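PDB 4G9M: agglutinin from Rhizoctonia solani, which probably binds carbohydrate as a ricin-type beta-trefoil lectin that assembles into a domain-swapped dimer. Local coordinates for residues B[20-25]-B[42-47]. Residues are numbered along the deposited sequence; the frame is centred on the assembly and turned at random.
Sequences VLDLWR and GDNQKW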
# COMPACT_ATOMS: atom_id res chain seq x y z
N VAL B 20 -6.68 11.66 -15.34
CA VAL B 20 -6.19 10.29 -15.23
C VAL B 20 -4.80 10.09 -15.86
O VAL B 20 -4.38 10.85 -16.73
CB VAL B 20 -7.19 9.26 -15.82
CG1 VAL B 20 -8.56 9.44 -15.17
CG2 VAL B 20 -7.27 9.38 -17.34
N LEU B 21 -4.12 9.03 -15.42
CA LEU B 21 -2.81 8.67 -15.96
C LEU B 21 -2.95 8.22 -17.42
O LEU B 21 -3.75 7.33 -17.75
CB LEU B 21 -2.19 7.56 -15.10
CG LEU B 21 -0.69 7.36 -15.24
CD1 LEU B 21 0.08 8.55 -14.64
CD2 LEU B 21 -0.32 6.04 -14.56
N ASP B 22 -2.16 8.85 -18.29
CA ASP B 22 -2.35 8.80 -19.74
C ASP B 22 -1.00 8.65 -20.43
O ASP B 22 -0.09 9.43 -20.18
CB ASP B 22 -3.04 10.11 -20.17
CG ASP B 22 -3.32 10.19 -21.67
OD1 ASP B 22 -2.36 10.31 -22.47
OD2 ASP B 22 -4.50 10.20 -22.07
N LEU B 23 -0.86 7.65 -21.28
CA LEU B 23 0.34 7.51 -22.09
C LEU B 23 0.14 8.25 -23.41
O LEU B 23 -0.79 7.97 -24.15
CB LEU B 23 0.65 6.03 -22.34
CG LEU B 23 1.89 5.74 -23.19
CD1 LEU B 23 3.17 6.22 -22.51
CD2 LEU B 23 1.99 4.26 -23.46
N TRP B 24 1.04 9.20 -23.69
CA TRP B 24 0.98 10.08 -24.86
C TRP B 24 0.78 9.31 -26.17
O TRP B 24 1.63 8.50 -26.56
CB TRP B 24 2.26 10.92 -24.89
CG TRP B 24 2.54 11.73 -26.12
CD1 TRP B 24 3.18 11.31 -27.25
CD2 TRP B 24 2.27 13.12 -26.30
NE1 TRP B 24 3.29 12.35 -28.14
CE2 TRP B 24 2.74 13.47 -27.59
CE3 TRP B 24 1.66 14.10 -25.52
CZ2 TRP B 24 2.61 14.76 -28.10
CZ3 TRP B 24 1.54 15.38 -26.03
CH2 TRP B 24 2.01 15.70 -27.31
N ARG B 25 -0.37 9.54 -26.81
CA ARG B 25 -0.75 8.89 -28.07
C ARG B 25 -0.80 7.35 -28.01
O ARG B 25 -0.95 6.69 -29.03
CB ARG B 25 0.14 9.36 -29.23
CG ARG B 25 -0.03 10.84 -29.58
CD ARG B 25 0.45 11.14 -31.00
NE ARG B 25 1.89 11.00 -31.16
CZ ARG B 25 2.74 12.02 -31.26
NH1 ARG B 25 2.28 13.27 -31.20
NH2 ARG B 25 4.04 11.80 -31.41
N GLY B 42 -10.04 5.63 -23.44
CA GLY B 42 -9.11 5.03 -24.38
C GLY B 42 -8.22 4.02 -23.70
O GLY B 42 -7.96 4.11 -22.50
N ASP B 43 -7.74 3.04 -24.47
CA ASP B 43 -6.83 2.03 -23.94
C ASP B 43 -5.51 2.63 -23.45
O ASP B 43 -4.83 2.04 -22.61
CB ASP B 43 -6.52 0.94 -24.97
CG ASP B 43 -7.63 -0.12 -25.08
OD1 ASP B 43 -8.54 -0.15 -24.22
OD2 ASP B 43 -7.57 -0.94 -26.03
N ASN B 44 -5.16 3.81 -23.95
CA ASN B 44 -3.93 4.47 -23.51
C ASN B 44 -4.06 5.04 -22.10
O ASN B 44 -3.09 5.54 -21.54
CB ASN B 44 -3.50 5.59 -24.48
CG ASN B 44 -4.34 6.84 -24.34
OD1 ASN B 44 -5.56 6.79 -24.47
ND2 ASN B 44 -3.69 7.96 -24.05
N GLN B 45 -5.27 4.95 -21.54
CA GLN B 45 -5.54 5.41 -20.19
C GLN B 45 -5.88 4.24 -19.27
O GLN B 45 -6.38 4.44 -18.17
CB GLN B 45 -6.69 6.42 -20.20
CG GLN B 45 -6.32 7.77 -20.81
CD GLN B 45 -7.48 8.75 -20.78
OE1 GLN B 45 -8.63 8.37 -20.51
NE2 GLN B 45 -7.19 10.02 -21.06
N LYS B 46 -5.56 3.03 -19.72
CA LYS B 46 -5.78 1.83 -18.92
C LYS B 46 -4.45 1.18 -18.60
O LYS B 46 -3.58 1.10 -19.47
CB LYS B 46 -6.62 0.82 -19.68
CG LYS B 46 -8.11 0.95 -19.49
CD LYS B 46 -8.68 2.09 -20.26
CE LYS B 46 -10.01 1.68 -20.87
NZ LYS B 46 -11.04 2.74 -20.71
N TRP B 47 -4.32 0.67 -17.38
CA TRP B 47 -3.03 0.17 -16.89
C TRP B 47 -3.16 -1.18 -16.19
O TRP B 47 -4.02 -1.37 -15.31
CB TRP B 47 -2.42 1.18 -15.93
CG TRP B 47 -2.27 2.53 -16.53
CD1 TRP B 47 -3.19 3.54 -16.53
CD2 TRP B 47 -1.13 3.02 -17.23
NE1 TRP B 47 -2.69 4.64 -17.19
CE2 TRP B 47 -1.42 4.35 -17.63
CE3 TRP B 47 0.12 2.48 -17.56
CZ2 TRP B 47 -0.52 5.13 -18.33
CZ3 TRP B 47 1.01 3.26 -18.27
CH2 TRP B 47 0.69 4.57 -18.63
O HOH W 1 -5.57 5.98 -16.11
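In the first half of this R-type lectin, strand 20-23 of the beta-trefoil meets the turn leading into strand 47-51, whose Q45-K46-W47 is a QxW signature of ricin-type repeats. The W47 indole gives its N-H to the backbone of L21, NE1 to O 2.9 Å; L21 O lies in the plane of the indole, whereas NE1 sits well above the plane of the L21 carbonyl. With CG anti to its own backbone N (chi1 -162°), L21 lays CD2 over one face of the five-membered ring, 3.9 Å from its centroid, a CH-pi contact. N44 grips L23 twice: its O accepts the almost straight bond from L23 N (3.1 Å), and its ND2 donates to L23 O (2.9 Å). Beside it, Q45 extends its chain past V20 CG2 so that NE2 reaches the anti lone pair of D22 OD2 at 2.9 Å. Water 1 donates to both L21 O and Q45 O, giving the buried L21 carbonyl a second donor. Around the contact, strand 32-37 pairs with strand 20-23 and sends Q35 to D22 OD1, while Q45 NE2 also donates to K38 O in the loop after strand 32-37; N62 of strand 58-62 donates to N44 O and touches both L23 and W47.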